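Aspartokinase (Synechocystis, PDB 3L76) probably phosphorylates the beta-carboxyl group of aspartate with ATP, the first step toward lysine and threonine, and binds both amino acids at its ACT domains. Local coordinates at residues L432-L440 / S531-H540; V543-E554 / K582-L590. All coordinates share one frame; numbering follows the deposited sequence.

Contact 1: L432-L440 / S531-H540. With LYS (lysine), chain E.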
loop_
_atom_site.group_PDB
_atom_site.type_symbol
_atom_site.label_atom_id
_atom_site.label_comp_id
_atom_site.label_asym_id
_atom_site.label_seq_id
_atom_site.Cartn_x
_atom_site.Cartn_y
_atom_site.Cartn_z
ATOM N N LEU A 432 -0.581 9.275 -47.462
ATOM C CA LEU A 432 -1.044 9.856 -46.199
ATOM C C LEU A 432 -2.191 10.848 -46.427
ATOM O O LEU A 432 -2.057 11.770 -47.233
ATOM C CB LEU A 432 0.115 10.550 -45.476
ATOM C CG LEU A 432 0.373 10.231 -43.998
ATOM C CD1 LEU A 432 -0.741 10.753 -43.106
ATOM C CD2 LEU A 432 0.566 8.738 -43.788
ATOM N N PRO A 433 -3.321 10.672 -45.712
ATOM C CA PRO A 433 -4.479 11.541 -45.968
ATOM C C PRO A 433 -4.251 12.966 -45.477
ATOM O O PRO A 433 -3.472 13.174 -44.544
ATOM C CB PRO A 433 -5.602 10.897 -45.138
ATOM C CG PRO A 433 -5.055 9.596 -44.627
ATOM C CD PRO A 433 -3.574 9.751 -44.593
ATOM N N ALA A 434 -4.939 13.930 -46.082
ATOM C CA ALA A 434 -4.798 15.322 -45.679
ATOM C C ALA A 434 -5.276 15.562 -44.243
ATOM O O ALA A 434 -4.591 16.216 -43.458
ATOM C CB ALA A 434 -5.536 16.228 -46.645
ATOM N N VAL A 435 -6.457 15.036 -43.917
ATOM C CA VAL A 435 -7.038 15.182 -42.587
ATOM C C VAL A 435 -7.346 13.814 -41.970
ATOM O O VAL A 435 -7.904 12.949 -42.630
ATOM C CB VAL A 435 -8.327 16.028 -42.644
ATOM C CG1 VAL A 435 -9.177 15.841 -41.389
ATOM C CG2 VAL A 435 -7.980 17.497 -42.862
ATOM N N ARG A 436 -6.983 13.620 -40.705
ATOM C CA ARG A 436 -7.253 12.357 -40.023
ATOM C C ARG A 436 -8.436 12.440 -39.053
ATOM O O ARG A 436 -9.214 11.503 -38.933
ATOM C CB ARG A 436 -6.008 11.870 -39.289
ATOM C CG ARG A 436 -6.167 10.511 -38.633
ATOM C CD ARG A 436 -4.976 9.633 -38.946
ATOM N NE ARG A 436 -5.185 8.795 -40.123
ATOM C CZ ARG A 436 -4.212 8.193 -40.801
ATOM N NH1 ARG A 436 -2.946 8.347 -40.442
ATOM N NH2 ARG A 436 -4.505 7.442 -41.853
ATOM N N GLY A 437 -8.555 13.561 -38.353
ATOM C CA GLY A 437 -9.665 13.772 -37.442
ATOM C C GLY A 437 -9.898 15.246 -37.175
ATOM O O GLY A 437 -9.059 16.079 -37.495
ATOM N N VAL A 438 -11.040 15.573 -36.585
ATOM C CA VAL A 438 -11.384 16.960 -36.317
ATOM C C VAL A 438 -11.926 17.072 -34.906
ATOM O O VAL A 438 -12.404 16.093 -34.347
ATOM C CB VAL A 438 -12.429 17.501 -37.325
ATOM C CG1 VAL A 438 -11.872 17.462 -38.732
ATOM C CG2 VAL A 438 -13.705 16.701 -37.241
ATOM N N ALA A 439 -11.854 18.263 -34.327
ATOM C CA ALA A 439 -12.250 18.428 -32.938
ATOM C C ALA A 439 -12.767 19.834 -32.628
ATOM O O ALA A 439 -12.526 20.785 -33.369
ATOM C CB ALA A 439 -11.104 18.062 -32.016
ATOM N N LEU A 440 -13.468 19.943 -31.507
ATOM C CA LEU A 440 -14.138 21.157 -31.120
ATOM C C LEU A 440 -13.916 21.477 -29.654
ATOM O O LEU A 440 -14.132 20.631 -28.803
ATOM C CB LEU A 440 -15.641 21.017 -31.355
ATOM C CG LEU A 440 -16.431 22.312 -31.086
ATOM C CD1 LEU A 440 -16.181 23.359 -32.178
ATOM C CD2 LEU A 440 -17.912 22.042 -30.953
ATOM N N SER A 531 -10.892 22.431 -34.975
ATOM C CA SER A 531 -9.561 22.051 -35.418
ATOM C C SER A 531 -9.610 20.840 -36.340
ATOM O O SER A 531 -10.386 19.908 -36.125
ATOM C CB SER A 531 -8.674 21.717 -34.212
ATOM O OG SER A 531 -8.472 22.811 -33.347
ATOM N N ILE A 532 -8.768 20.851 -37.362
ATOM C CA ILE A 532 -8.547 19.656 -38.158
ATOM C C ILE A 532 -7.081 19.266 -38.014
ATOM O O ILE A 532 -6.220 20.128 -37.883
ATOM C CB ILE A 532 -8.936 19.850 -39.638
ATOM C CG1 ILE A 532 -7.942 20.767 -40.350
ATOM C CG2 ILE A 532 -10.370 20.383 -39.762
ATOM C CD1 ILE A 532 -8.309 21.057 -41.774
ATOM N N VAL A 533 -6.805 17.964 -37.977
ATOM C CA VAL A 533 -5.445 17.473 -37.812
ATOM C C VAL A 533 -5.179 16.377 -38.824
ATOM O O VAL A 533 -6.054 15.571 -39.116
ATOM C CB VAL A 533 -5.186 16.946 -36.393
ATOM C CG1 VAL A 533 -3.859 16.191 -36.340
ATOM C CG2 VAL A 533 -5.199 18.088 -35.377
ATOM N N GLY A 534 -3.974 16.368 -39.375
ATOM C CA GLY A 534 -3.616 15.405 -40.391
ATOM C C GLY A 534 -2.180 15.590 -40.820
ATOM O O GLY A 534 -1.780 16.683 -41.217
ATOM N N SER A 535 -1.410 14.512 -40.728
ATOM C CA SER A 535 -0.021 14.490 -41.171
ATOM C C SER A 535 0.091 14.661 -42.683
ATOM O O SER A 535 1.118 15.100 -43.198
ATOM C CB SER A 535 0.638 13.169 -40.755
ATOM O OG SER A 535 0.808 13.127 -39.349
ATOM N N GLY A 536 -0.970 14.306 -43.394
ATOM C CA GLY A 536 -0.972 14.407 -44.834
ATOM C C GLY A 536 -1.057 15.821 -45.383
ATOM O O GLY A 536 -0.890 16.019 -46.580
ATOM N N MET A 537 -1.313 16.807 -44.531
ATOM C CA MET A 537 -1.511 18.162 -45.033
ATOM C C MET A 537 -0.183 18.853 -45.354
ATOM O O MET A 537 -0.156 19.903 -45.987
ATOM C CB MET A 537 -2.398 18.995 -44.096
ATOM C CG MET A 537 -1.712 19.566 -42.861
ATOM S SD MET A 537 -2.805 20.647 -41.903
ATOM C CE MET A 537 -4.217 19.604 -41.642
ATOM N N ILE A 538 0.916 18.231 -44.944
ATOM C CA ILE A 538 2.248 18.743 -45.232
ATOM C C ILE A 538 2.616 18.566 -46.713
ATOM O O ILE A 538 2.561 17.460 -47.260
ATOM C CB ILE A 538 3.298 18.038 -44.365
ATOM C CG1 ILE A 538 3.033 18.292 -42.882
ATOM C CG2 ILE A 538 4.686 18.504 -44.720
ATOM C CD1 ILE A 538 4.001 17.544 -41.959
ATOM N N GLY A 539 2.998 19.658 -47.362
ATOM C CA GLY A 539 3.302 19.614 -48.781
ATOM C C GLY A 539 2.097 19.210 -49.606
ATOM O O GLY A 539 2.235 18.515 -50.603
ATOM N N HIS A 540 0.917 19.652 -49.181
ATOM C CA HIS A 540 -0.337 19.302 -49.836
ATOM C C HIS A 540 -1.227 20.549 -49.972
ATOM O O HIS A 540 -1.967 20.902 -49.059
ATOM C CB HIS A 540 -1.042 18.210 -49.024
ATOM C CG HIS A 540 -2.206 17.582 -49.723
ATOM N ND1 HIS A 540 -3.475 18.116 -49.678
ATOM C CD2 HIS A 540 -2.293 16.465 -50.479
ATOM C CE1 HIS A 540 -4.296 17.356 -50.380
ATOM N NE2 HIS A 540 -3.603 16.348 -50.878
HETATM N N LYS E . 0.002 22.882 -46.235
HETATM C CA LYS E . -1.454 22.881 -46.214
HETATM C C LYS E . -1.994 23.827 -47.295
HETATM O O LYS E . -1.225 24.513 -47.987
HETATM C CB LYS E . -1.989 23.257 -44.825
HETATM C CG LYS E . -1.478 24.604 -44.267
HETATM C CD LYS E . -2.072 24.890 -42.872
HETATM C CE LYS E . -1.393 24.062 -41.782
HETATM N NZ LYS E . 0.100 24.261 -41.816
HETATM O OXT LYS E . -3.204 23.908 -47.518
HETATM O O HOH W 1 -10.528 22.273 -31.679
#
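Val435 and Ile532 mesh on the apolar face of this contact, one valine methyl set against the end of the isoleucine. CG2 of Val435, anti to its own carbonyl carbon, lies 3.7 Å from Ile532 CD1, and the two side chains cross at about a right angle. The other branch of the isoleucine serves a second knob: Ile532 CG2 lies 3.4 Å from Val438 CG1. Ile532 thus meets two valines with different branches, CD1 toward Val435 and CG2 toward Val438. Helices 543-552 and 577-587 cover this apolar face, whereas Ala439, Ser531 and Val533 belong to the other.

Val435 can share that face with Val438 because the extra residue of a bulge lies between them. Val533 O takes two donors, Arg436 N at 2.7 Å, in the carbonyl plane, and Gly437 N at 3.3 Å. This is a classic beta bulge; on its 437-440 side, paired backbone bonds join Ala439 and Ser531. The bent chain of Arg436 leads away to a salt bridge with Glu201.

On the other side, toward Leu432, the hollows are made by Gly534 and Gly536. Ala434 O settles against the bare CA of Gly534, a CH···O contact of 3.3 Å, and at Gly536, which has no side chain, the backbone of Ala434 comes close, CA to CA 4.0 Å. Leu432 lies alongside, its CD1 against Ser535 CB, while the Ala434 methyl comes obliquely to the His540 ring, 4.1 Å from CE1. Met537 turns its sulfur toward the aliphatic chain of the bound lysine, and its O accepts the ligand's N at 3.0 Å. Antiparallel ACT-domain strands, with the loop after one of them holding an amino acid, fit the effector sites of aspartokinases; here strand 520-533 runs into the Met537-His540 turn of the lysine pocket.

Contact 2: V543-E554 / K582-L590. With LYS (lysine), chain E.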
loop_
_atom_site.group_PDB
_atom_site.type_symbol
_atom_site.label_atom_id
_atom_site.label_comp_id
_atom_site.label_asym_id
_atom_site.label_seq_id
_atom_site.Cartn_x
_atom_site.Cartn_y
_atom_site.Cartn_z
ATOM N N VAL A 543 -5.484 22.204 -48.453
ATOM C CA VAL A 543 -6.126 21.646 -47.262
ATOM C C VAL A 543 -6.784 22.744 -46.423
ATOM O O VAL A 543 -7.968 22.689 -46.087
ATOM C CB VAL A 543 -5.154 20.853 -46.378
ATOM C CG1 VAL A 543 -5.834 20.461 -45.081
ATOM C CG2 VAL A 543 -4.658 19.619 -47.109
ATOM N N ALA A 544 -6.010 23.750 -46.069
ATOM C CA ALA A 544 -6.590 24.867 -45.354
ATOM C C ALA A 544 -7.747 25.481 -46.158
ATOM O O ALA A 544 -8.772 25.867 -45.590
ATOM C CB ALA A 544 -5.532 25.900 -45.054
ATOM N N ALA A 545 -7.589 25.560 -47.477
ATOM C CA ALA A 545 -8.611 26.183 -48.300
ATOM C C ALA A 545 -9.921 25.415 -48.206
ATOM O O ALA A 545 -10.995 26.004 -48.079
ATOM C CB ALA A 545 -8.152 26.307 -49.741
ATOM N N HIS A 546 -9.831 24.095 -48.247
ATOM C CA HIS A 546 -11.022 23.266 -48.141
ATOM C C HIS A 546 -11.727 23.457 -46.809
ATOM O O HIS A 546 -12.946 23.533 -46.750
ATOM C CB HIS A 546 -10.671 21.799 -48.327
ATOM C CG HIS A 546 -11.838 20.956 -48.727
ATOM N ND1 HIS A 546 -12.685 21.308 -49.758
ATOM C CD2 HIS A 546 -12.306 19.783 -48.240
ATOM C CE1 HIS A 546 -13.619 20.387 -49.887
ATOM N NE2 HIS A 546 -13.414 19.449 -48.977
ATOM N N PHE A 547 -10.939 23.523 -45.740
ATOM C CA PHE A 547 -11.450 23.743 -44.391
ATOM C C PHE A 547 -12.224 25.075 -44.300
ATOM O O PHE A 547 -13.384 25.106 -43.877
ATOM C CB PHE A 547 -10.281 23.664 -43.390
ATOM C CG PHE A 547 -10.681 23.808 -41.946
ATOM C CD1 PHE A 547 -11.984 23.579 -41.535
ATOM C CD2 PHE A 547 -9.740 24.170 -40.994
ATOM C CE1 PHE A 547 -12.346 23.724 -40.201
ATOM C CE2 PHE A 547 -10.093 24.316 -39.652
ATOM C CZ PHE A 547 -11.395 24.090 -39.256
ATOM N N PHE A 548 -11.590 26.167 -44.721
ATOM C CA PHE A 548 -12.223 27.486 -44.687
ATOM C C PHE A 548 -13.457 27.570 -45.586
ATOM O O PHE A 548 -14.434 28.233 -45.252
ATOM C CB PHE A 548 -11.231 28.573 -45.091
ATOM C CG PHE A 548 -9.957 28.547 -44.315
ATOM C CD1 PHE A 548 -9.930 28.071 -43.009
ATOM C CD2 PHE A 548 -8.776 29.000 -44.886
ATOM C CE1 PHE A 548 -8.748 28.043 -42.283
ATOM C CE2 PHE A 548 -7.587 28.982 -44.163
ATOM C CZ PHE A 548 -7.578 28.511 -42.856
ATOM N N ALA A 549 -13.407 26.901 -46.730
ATOM C CA ALA A 549 -14.541 26.908 -47.640
ATOM C C ALA A 549 -15.723 26.208 -46.993
ATOM O O ALA A 549 -16.872 26.592 -47.190
ATOM C CB ALA A 549 -14.181 26.241 -48.945
ATOM N N ALA A 550 -15.426 25.181 -46.209
ATOM C CA ALA A 550 -16.456 24.406 -45.537
ATOM C C ALA A 550 -17.231 25.267 -44.543
ATOM O O ALA A 550 -18.444 25.117 -44.396
ATOM C CB ALA A 550 -15.833 23.209 -44.838
ATOM N N LEU A 551 -16.527 26.169 -43.863
ATOM C CA LEU A 551 -17.164 27.028 -42.873
ATOM C C LEU A 551 -17.944 28.165 -43.537
ATOM O O LEU A 551 -18.996 28.576 -43.058
ATOM C CB LEU A 551 -16.124 27.599 -41.912
ATOM C CG LEU A 551 -15.297 26.605 -41.100
ATOM C CD1 LEU A 551 -14.183 27.329 -40.376
ATOM C CD2 LEU A 551 -16.160 25.832 -40.120
ATOM N N ALA A 552 -17.418 28.673 -44.644
ATOM C CA ALA A 552 -18.069 29.753 -45.350
ATOM C C ALA A 552 -19.389 29.300 -45.965
ATOM O O ALA A 552 -20.367 30.053 -45.949
ATOM C CB ALA A 552 -17.144 30.326 -46.414
ATOM N N GLN A 553 -19.409 28.076 -46.501
ATOM C CA GLN A 553 -20.605 27.522 -47.145
ATOM C C GLN A 553 -21.743 27.401 -46.149
ATOM O O GLN A 553 -22.908 27.326 -46.525
ATOM C CB GLN A 553 -20.316 26.159 -47.779
ATOM C CG GLN A 553 -19.309 26.205 -48.918
ATOM C CD GLN A 553 -18.816 24.828 -49.324
ATOM O OE1 GLN A 553 -19.181 23.822 -48.719
ATOM N NE2 GLN A 553 -17.973 24.778 -50.348
ATOM N N GLU A 554 -21.392 27.380 -44.873
ATOM C CA GLU A 554 -22.371 27.371 -43.802
ATOM C C GLU A 554 -22.560 28.776 -43.261
ATOM O O GLU A 554 -23.181 28.959 -42.228
ATOM C CB GLU A 554 -21.912 26.437 -42.676
ATOM C CG GLU A 554 -22.295 24.995 -42.905
ATOM C CD GLU A 554 -23.772 24.785 -42.705
ATOM O OE1 GLU A 554 -24.428 24.271 -43.631
ATOM O OE2 GLU A 554 -24.280 25.160 -41.624
ATOM N N LYS A 582 -19.370 19.787 -37.584
ATOM C CA LYS A 582 -20.039 18.894 -38.520
ATOM C C LYS A 582 -19.559 19.174 -39.937
ATOM O O LYS A 582 -19.291 18.258 -40.707
ATOM C CB LYS A 582 -21.556 19.057 -38.430
ATOM C CG LYS A 582 -22.187 18.567 -37.129
ATOM C CD LYS A 582 -23.686 18.838 -37.139
ATOM C CE LYS A 582 -24.378 18.392 -35.862
ATOM N NZ LYS A 582 -25.826 18.752 -35.901
ATOM N N ALA A 583 -19.441 20.452 -40.266
ATOM C CA ALA A 583 -18.957 20.873 -41.577
ATOM C C ALA A 583 -17.558 20.338 -41.869
ATOM O O ALA A 583 -17.302 19.820 -42.958
ATOM C CB ALA A 583 -18.983 22.393 -41.689
ATOM N N ALA A 584 -16.654 20.479 -40.902
ATOM C CA ALA A 584 -15.291 19.961 -41.037
ATOM C C ALA A 584 -15.252 18.441 -41.210
ATOM O O ALA A 584 -14.484 17.921 -42.017
ATOM C CB ALA A 584 -14.426 20.378 -39.841
ATOM N N HIS A 585 -16.074 17.728 -40.446
ATOM C CA HIS A 585 -16.108 16.263 -40.516
ATOM C C HIS A 585 -16.627 15.784 -41.868
ATOM O O HIS A 585 -16.162 14.774 -42.397
ATOM C CB HIS A 585 -16.957 15.676 -39.381
ATOM C CG HIS A 585 -16.663 14.235 -39.074
ATOM N ND1 HIS A 585 -17.366 13.191 -39.639
ATOM C CD2 HIS A 585 -15.746 13.668 -38.251
ATOM C CE1 HIS A 585 -16.893 12.045 -39.179
ATOM N NE2 HIS A 585 -15.910 12.307 -38.338
ATOM N N SER A 586 -17.588 16.516 -42.423
ATOM C CA SER A 586 -18.137 16.188 -43.734
ATOM C C SER A 586 -17.215 16.630 -44.862
ATOM O O SER A 586 -17.062 15.931 -45.859
ATOM C CB SER A 586 -19.516 16.820 -43.916
ATOM O OG SER A 586 -20.427 16.335 -42.946
ATOM N N ALA A 587 -16.609 17.799 -44.705
ATOM C CA ALA A 587 -15.706 18.322 -45.724
ATOM C C ALA A 587 -14.599 17.333 -46.054
ATOM O O ALA A 587 -14.187 17.217 -47.200
ATOM C CB ALA A 587 -15.115 19.650 -45.283
ATOM N N PHE A 588 -14.121 16.605 -45.055
ATOM C CA PHE A 588 -12.994 15.712 -45.281
ATOM C C PHE A 588 -13.376 14.228 -45.328
ATOM O O PHE A 588 -12.528 13.351 -45.186
ATOM C CB PHE A 588 -11.875 16.006 -44.276
ATOM C CG PHE A 588 -11.258 17.381 -44.449
ATOM C CD1 PHE A 588 -10.362 17.633 -45.483
ATOM C CD2 PHE A 588 -11.580 18.421 -43.587
ATOM C CE1 PHE A 588 -9.795 18.890 -45.649
ATOM C CE2 PHE A 588 -11.022 19.684 -43.753
ATOM C CZ PHE A 588 -10.127 19.917 -44.783
ATOM N N ASN A 589 -14.660 13.964 -45.558
ATOM C CA ASN A 589 -15.167 12.600 -45.716
ATOM C C ASN A 589 -14.762 11.663 -44.590
ATOM O O ASN A 589 -14.479 10.494 -44.829
ATOM C CB ASN A 589 -14.718 12.010 -47.054
ATOM C CG ASN A 589 -15.236 12.797 -48.236
ATOM O OD1 ASN A 589 -16.344 13.340 -48.201
ATOM N ND2 ASN A 589 -14.440 12.861 -49.296
ATOM N N LEU A 590 -14.750 12.180 -43.368
ATOM C CA LEU A 590 -14.341 11.402 -42.206
ATOM C C LEU A 590 -15.362 10.336 -41.765
ATOM O O LEU A 590 -15.055 9.478 -40.933
ATOM C CB LEU A 590 -13.986 12.338 -41.045
ATOM C CG LEU A 590 -12.503 12.700 -40.935
ATOM C CD1 LEU A 590 -11.862 12.729 -42.302
ATOM C CD2 LEU A 590 -12.296 14.023 -40.210
HETATM N N LYS E . 0.002 22.882 -46.235
HETATM C CA LYS E . -1.454 22.881 -46.214
HETATM C C LYS E . -1.994 23.827 -47.295
HETATM O O LYS E . -1.225 24.513 -47.987
HETATM C CB LYS E . -1.989 23.257 -44.825
HETATM C CG LYS E . -1.478 24.604 -44.267
HETATM C CD LYS E . -2.072 24.890 -42.872
HETATM C CE LYS E . -1.393 24.062 -41.782
HETATM N NZ LYS E . 0.100 24.261 -41.816
HETATM O OXT LYS E . -3.204 23.908 -47.518
#
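Ala587 O receives the NE2-H of His546 at 3.0 Å, a bent bond. The oxygen lies near the plane of the imidazole, but the donor stands well above the carbonyl plane, away from either lone pair. With CG anti to the backbone N (chi1 -159°), the histidine reaches across from helix 543-552 to the last turn of helix 577-587. On the way its ring meets Phe588: the imidazole edge, led by CD2, points at one phenyl face in a T-shaped stack, CD2 lying 3.7 Å from CE1 and the planes turned by 79°.

Phe588 is the first residue to leave the helix, and its ring folds back against the histidine edge and fills the notch beside Val543 and Phe547. Its rim faces Val543 O, 3.7 Å from CZ, and the same CZ touches Phe547 CB at 4.0 Å. A Schellman motif with Asn589 at C-prime ends the helix just beyond.

These are the two helices that pack on one face of the ACT sheet, crossing here at 132° with axes 8.9 Å apart. Small residues permit the approach: Ala550 and Ala587 meet methyl to methyl at 3.7 Å, and the methyl of Ala583 sits against Ala550 O. Deeper in, Phe547 extends CE1 obliquely to Ala584 CB, its ring also packing on Ile532 and Cys570 of the sheet. At the N-terminal end of helix 543-552, the bound lysine lays its carboxylate on the first turn, where OXT accepts from Ala544 N at 3.2 Å and more weakly from Val543 N; the helix N-terminus would probably stabilise that negative charge.

Overall arrangement
The two contacts, with centres about 12 Å apart, build successive layers of the C-terminal ACT domain. Contact 1 sets strand 437-453 beside strand 520-533, bringing in a strand from about ninety residues earlier; contact 2 joins the helices lying over that sheet. Along the chain contact 1 closes first, and its loop leads straight into helix 543-552. Val435, Ile532, Phe547 and Phe588 form the common core between the layers, and Ala434 also packs on Val543. Both contacts touch the same lysine, contact 1 at its amino group and contact 2 at its carboxylate: the loop after strand 520-533 and the start of helix 543-552 hold it, with Asp298 to Asp300, of the ACT range 272-341, and Ser564 among its other partners.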